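Local coordinates for protein aminotransferase, class III (Deinococcus radiodurans, PDB 3I4J) that probably acts as a pyridoxal-phosphate-dependent transaminase of class III, moving amino groups between substrates, at residues 328-333 with 344-349; 353-358 with 401-406. The protein carries 1 engineered substitution. All blocks are in the same frame, centred on the assembly; numbering follows the deposited sequence.

Contact 1 of 2, residues 328-333 with 344-349; sequences QLLAGL and MQVRGT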
loop_
_atom_site.group_PDB
_atom_site.type_symbol
_atom_site.label_atom_id
_atom_site.label_comp_id
_atom_site.label_asym_id
_atom_site.label_seq_id
_atom_site.Cartn_x
_atom_site.Cartn_y
_atom_site.Cartn_z
ATOM N N GLN C 328 -30.013 -15.829 4.076
ATOM C CA GLN C 328 -30.879 -15.820 2.902
ATOM C C GLN C 328 -30.124 -16.258 1.650
ATOM O O GLN C 328 -30.603 -17.092 0.885
ATOM C CB GLN C 328 -31.458 -14.417 2.673
ATOM C CG GLN C 328 -32.257 -14.299 1.382
ATOM C CD GLN C 328 -32.643 -12.872 1.052
ATOM O OE1 GLN C 328 -32.147 -11.923 1.662
ATOM N NE2 GLN C 328 -33.520 -12.712 0.070
ATOM N N LEU C 329 -28.940 -15.693 1.438
ATOM C CA LEU C 329 -28.160 -16.044 0.258
ATOM C C LEU C 329 -27.723 -17.509 0.294
ATOM O O LEU C 329 -27.792 -18.202 -0.719
ATOM C CB LEU C 329 -26.950 -15.108 0.133
ATOM C CG LEU C 329 -26.078 -15.178 -1.129
ATOM C CD1 LEU C 329 -26.941 -15.272 -2.381
ATOM C CD2 LEU C 329 -25.197 -13.930 -1.183
ATOM N N LEU C 330 -27.291 -17.988 1.455
ATOM C CA LEU C 330 -26.868 -19.382 1.577
ATOM C C LEU C 330 -28.032 -20.315 1.241
ATOM O O LEU C 330 -27.857 -21.307 0.536
ATOM C CB LEU C 330 -26.372 -19.679 3.000
ATOM C CG LEU C 330 -26.049 -21.152 3.289
ATOM C CD1 LEU C 330 -25.000 -21.663 2.304
ATOM C CD2 LEU C 330 -25.553 -21.295 4.726
ATOM N N ALA C 331 -29.220 -19.988 1.746
ATOM C CA ALA C 331 -30.406 -20.802 1.493
ATOM C C ALA C 331 -30.684 -20.832 -0.005
ATOM O O ALA C 331 -31.085 -21.859 -0.553
ATOM C CB ALA C 331 -31.606 -20.230 2.245
ATOM N N GLY C 332 -30.460 -19.696 -0.661
ATOM C CA GLY C 332 -30.683 -19.610 -2.092
ATOM C C GLY C 332 -29.722 -20.474 -2.885
ATOM O O GLY C 332 -30.112 -21.115 -3.864
ATOM N N LEU C 333 -28.460 -20.493 -2.470
ATOM C CA LEU C 333 -27.455 -21.303 -3.152
ATOM C C LEU C 333 -27.764 -22.785 -2.955
ATOM O O LEU C 333 -27.570 -23.599 -3.860
ATOM C CB LEU C 333 -26.060 -20.986 -2.610
ATOM C CG LEU C 333 -25.544 -19.552 -2.798
ATOM C CD1 LEU C 333 -24.217 -19.392 -2.061
ATOM C CD2 LEU C 333 -25.381 -19.248 -4.285
ATOM N N MET C 344 -21.020 -29.033 -6.323
ATOM C CA MET C 344 -20.522 -30.067 -5.410
ATOM C C MET C 344 -20.747 -29.751 -3.939
ATOM O O MET C 344 -21.049 -30.638 -3.137
ATOM C CB MET C 344 -19.019 -30.281 -5.633
ATOM C CG MET C 344 -18.619 -30.619 -7.066
ATOM S SD MET C 344 -18.827 -32.357 -7.495
ATOM C CE MET C 344 -17.149 -32.866 -7.586
ATOM N N GLN C 345 -20.580 -28.483 -3.582
ATOM C CA GLN C 345 -20.752 -28.058 -2.205
ATOM C C GLN C 345 -21.027 -26.564 -2.131
ATOM O O GLN C 345 -20.510 -25.787 -2.934
ATOM C CB GLN C 345 -19.493 -28.400 -1.399
ATOM C CG GLN C 345 -19.542 -27.989 0.064
ATOM C CD GLN C 345 -18.408 -28.595 0.873
ATOM O OE1 GLN C 345 -17.242 -28.532 0.477
ATOM N NE2 GLN C 345 -18.744 -29.184 2.015
ATOM N N VAL C 346 -21.863 -26.182 -1.172
ATOM C CA VAL C 346 -22.217 -24.786 -0.953
ATOM C C VAL C 346 -21.930 -24.483 0.512
ATOM O O VAL C 346 -22.302 -25.255 1.396
ATOM C CB VAL C 346 -23.708 -24.523 -1.262
ATOM C CG1 VAL C 346 -24.586 -25.433 -0.423
ATOM C CG2 VAL C 346 -24.046 -23.065 -0.984
ATOM N N ARG C 347 -21.265 -23.360 0.764
ATOM C CA ARG C 347 -20.901 -22.981 2.123
ATOM C C ARG C 347 -21.048 -21.490 2.356
ATOM O O ARG C 347 -20.967 -20.697 1.423
ATOM C CB ARG C 347 -19.446 -23.373 2.396
ATOM C CG ARG C 347 -19.146 -24.832 2.149
ATOM C CD ARG C 347 -17.690 -25.173 2.413
ATOM N NE ARG C 347 -16.765 -24.453 1.544
ATOM C CZ ARG C 347 -15.636 -24.974 1.068
ATOM N NH1 ARG C 347 -15.301 -26.220 1.371
ATOM N NH2 ARG C 347 -14.836 -24.247 0.299
ATOM N N GLY C 348 -21.246 -21.111 3.613
ATOM C CA GLY C 348 -21.368 -19.704 3.931
ATOM C C GLY C 348 -21.355 -19.388 5.411
ATOM O O GLY C 348 -21.911 -20.127 6.225
ATOM N N THR C 349 -20.683 -18.296 5.758
ATOM C CA THR C 349 -20.618 -17.815 7.132
ATOM C C THR C 349 -20.866 -16.320 6.957
ATOM O O THR C 349 -20.008 -15.607 6.446
ATOM C CB THR C 349 -19.221 -18.038 7.773
ATOM O OG1 THR C 349 -18.905 -19.436 7.778
ATOM C CG2 THR C 349 -19.222 -17.554 9.209
#

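Contact 2 of 2, residues 353-358 with 401-406; sequences LGVVLG and LLLGPP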
loop_
_atom_site.group_PDB
_atom_site.type_symbol
_atom_site.label_atom_id
_atom_site.label_comp_id
_atom_site.label_asym_id
_atom_site.label_seq_id
_atom_site.Cartn_x
_atom_site.Cartn_y
_atom_site.Cartn_z
ATOM N N LEU C 353 -19.438 -16.456 1.190
ATOM C CA LEU C 353 -19.938 -17.756 0.757
ATOM C C LEU C 353 -19.101 -18.363 -0.352
ATOM O O LEU C 353 -18.356 -17.663 -1.035
ATOM C CB LEU C 353 -21.391 -17.629 0.287
ATOM C CG LEU C 353 -22.382 -16.989 1.265
ATOM C CD1 LEU C 353 -22.489 -15.487 0.994
ATOM C CD2 LEU C 353 -23.742 -17.651 1.114
ATOM N N GLY C 354 -19.239 -19.674 -0.533
ATOM C CA GLY C 354 -18.481 -20.346 -1.568
ATOM C C GLY C 354 -19.263 -21.457 -2.232
ATOM O O GLY C 354 -20.128 -22.085 -1.617
ATOM N N VAL C 355 -18.960 -21.684 -3.505
ATOM C CA VAL C 355 -19.604 -22.730 -4.287
ATOM C C VAL C 355 -18.502 -23.536 -4.951
ATOM O O VAL C 355 -17.669 -22.983 -5.672
ATOM C CB VAL C 355 -20.522 -22.132 -5.388
ATOM C CG1 VAL C 355 -21.114 -23.251 -6.244
ATOM C CG2 VAL C 355 -21.632 -21.318 -4.752
ATOM N N VAL C 356 -18.476 -24.837 -4.680
ATOM C CA VAL C 356 -17.480 -25.718 -5.274
ATOM C C VAL C 356 -18.158 -26.425 -6.441
ATOM O O VAL C 356 -19.222 -27.024 -6.279
ATOM C CB VAL C 356 -16.978 -26.755 -4.252
ATOM C CG1 VAL C 356 -15.960 -27.681 -4.904
ATOM C CG2 VAL C 356 -16.369 -26.040 -3.057
ATOM N N LEU C 357 -17.543 -26.346 -7.616
ATOM C CA LEU C 357 -18.111 -26.947 -8.814
ATOM C C LEU C 357 -17.341 -28.165 -9.311
ATOM O O LEU C 357 -16.140 -28.295 -9.071
ATOM C CB LEU C 357 -18.168 -25.898 -9.924
ATOM C CG LEU C 357 -18.959 -24.637 -9.571
ATOM C CD1 LEU C 357 -18.616 -23.527 -10.548
ATOM C CD2 LEU C 357 -20.448 -24.947 -9.586
ATOM N N GLY C 358 -18.049 -29.046 -10.015
ATOM C CA GLY C 358 -17.441 -30.250 -10.557
ATOM C C GLY C 358 -18.354 -30.915 -11.573
ATOM O O GLY C 358 -19.460 -30.435 -11.823
ATOM N N LEU C 401 -16.183 -20.803 -6.528
ATOM C CA LEU C 401 -16.770 -19.492 -6.758
ATOM C C LEU C 401 -16.925 -18.827 -5.394
ATOM O O LEU C 401 -17.570 -19.376 -4.501
ATOM C CB LEU C 401 -18.139 -19.631 -7.432
ATOM C CG LEU C 401 -18.895 -18.335 -7.749
ATOM C CD1 LEU C 401 -18.059 -17.443 -8.658
ATOM C CD2 LEU C 401 -20.217 -18.678 -8.417
ATOM N N LEU C 402 -16.313 -17.660 -5.226
ATOM C CA LEU C 402 -16.402 -16.940 -3.962
ATOM C C LEU C 402 -17.403 -15.799 -4.114
ATOM O O LEU C 402 -17.277 -14.969 -5.010
ATOM C CB LEU C 402 -15.023 -16.399 -3.562
ATOM C CG LEU C 402 -14.858 -15.852 -2.139
ATOM C CD1 LEU C 402 -15.241 -16.923 -1.129
ATOM C CD2 LEU C 402 -13.418 -15.419 -1.913
ATOM N N LEU C 403 -18.405 -15.774 -3.242
ATOM C CA LEU C 403 -19.427 -14.735 -3.283
ATOM C C LEU C 403 -19.436 -13.933 -1.988
ATOM O O LEU C 403 -19.107 -14.441 -0.918
ATOM C CB LEU C 403 -20.807 -15.359 -3.514
ATOM C CG LEU C 403 -21.026 -16.107 -4.834
ATOM C CD1 LEU C 403 -22.342 -16.881 -4.781
ATOM C CD2 LEU C 403 -21.031 -15.115 -5.989
ATOM N N GLY C 404 -19.821 -12.670 -2.091
ATOM C CA GLY C 404 -19.856 -11.826 -0.919
ATOM C C GLY C 404 -20.203 -10.402 -1.290
ATOM O O GLY C 404 -19.315 -9.569 -1.461
ATOM N N PRO C 405 -21.498 -10.097 -1.430
ATOM C CA PRO C 405 -21.953 -8.754 -1.784
ATOM C C PRO C 405 -21.830 -7.819 -0.581
ATOM O O PRO C 405 -21.509 -8.258 0.527
ATOM C CB PRO C 405 -23.405 -8.989 -2.196
ATOM C CG PRO C 405 -23.826 -10.092 -1.254
ATOM C CD PRO C 405 -22.637 -11.029 -1.301
ATOM N N PRO C 406 -22.069 -6.515 -0.784
ATOM C CA PRO C 406 -21.978 -5.545 0.311
ATOM C C PRO C 406 -22.911 -5.915 1.461
ATOM O O PRO C 406 -24.024 -6.396 1.239
ATOM C CB PRO C 406 -22.381 -4.235 -0.359
ATOM C CG PRO C 406 -21.867 -4.413 -1.757
ATOM C CD PRO C 406 -22.275 -5.834 -2.076
#

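Contact 1 of 2, residues 328-333 with 344-349
Leu330 and Leu333, one turn apart on helix 318-339, meet Val346 on the following strand, and both converge on one methyl, Val346 CG2. The apolar contacts carry the pairing. Leu333 CB lies 3.3 Å from Val346 CG2, tighter than ordinary carbon contact, while Leu333 CD1 reaches the same methyl at 3.8 Å. From the other leucine, Leu330 CD1 stands 3.7 Å from Val346 CG2. With CG1 of Val346 between N and the carbonyl carbon (chi1 57°), CG2 falls anti to N and is the methyl that both leucines meet.

A second kind of contact sets side chain against backbone. Leu330 CD1 lies 4.0 Å from Gly348 N and equally near the carbonyl carbon of Arg347, and Leu330 CD2 is 4.1 Å from Gly348 O. Gly348 brings no side chain between leucine and strand, and its CA is 6.0 Å from the CA of Leu330.

The charged group of the strand bonds outside the pairing. The CB of Arg347 points away from the helix, and its NH2 forms a salt bridge with Asp204 OD1 and a hydrogen bond with Ala205 O. Farther back, Met344 and Gln345 both face Val356, forming a classic beta bulge at the start of the segment.

The axes of the two segments come within 8.4 Å of each other at 175°, almost exactly antiparallel. A helix that turns back into a strand and packs lengthwise along one face of a three-stranded antiparallel sheet agrees with the C-terminal small domain of fold-type I aminotransferases.

Contact 2 of 2, residues 353-358 with 401-406
Leu353, Leu401 and Val355 have the most area buried in this pairing of two antiparallel strands, and backbone bonds of the pairs Leu353-Leu403 and Val355-Leu401 set the register. Leu353 forms a hydrogen-bonded pair with Leu403. Its N donates to Leu403 O at 2.9 Å, nearly straight at 174° about the hydrogen, and its own O accepts from Leu403 N, a donor standing above the carbonyl plane. Two further groups from the opposing strand crowd Leu353 O: Leu402 CD1 approaches to 3.2 Å, and Leu402 CA makes a longer CA-H...O contact.

Val355 and Leu401 form the second hydrogen-bonded pair. Val355 N donates to Leu401 O at 2.9 Å, and Leu401 N returns a bond of 2.8 Å to Val355 O; both donors lie in the plane of the carbonyl they meet, although these bonds are more bent at the hydrogen. On the face shared with Leu353 and Leu403, Val355 CB is 4.0 Å from Leu401 CB. A looser contact of 4.5 Å links Val355 CG2 with Leu403 CD1. Between the two pairs Gly354 faces Leu402 in a non-hydrogen-bonded pair, with Gly354 CA only 3.2 Å from Leu401 O in a CA-H...O contact.

Helix 411-428 lies against this leucine-valine face, with Leu421 touching Leu401 and Leu403. Four backbone bonds thus satisfy the buried amide and carbonyl groups of the two hydrogen-bonded pairs, while the side chains these two strands place on the face toward helices 411-428 and 318-339 (Leu353, Val355, Leu401, Leu403) are aliphatic.

In the fold
The two contacts share one three-stranded antiparallel sheet, with strand 352-357 in the middle, and their centres lie about 8 Å apart. Contact 1 joins an outer strand to helix 318-339; contact 2 joins the middle strand to the other outer one. Probable hydrogen bonds connect them: Arg347 O to Gly354 N at 2.8 Å, and Gln345 O to Val356 N at 2.8 Å. Leu353 belongs to both environments, since Leu329, Leu330 and Leu333 of the helix touch its side chain. Beyond the strand, Pro405 O accepts a hydrogen bond from Arg239 and Gly404 O one from Ser36, tying the end of contact 2 to distant parts of the chain.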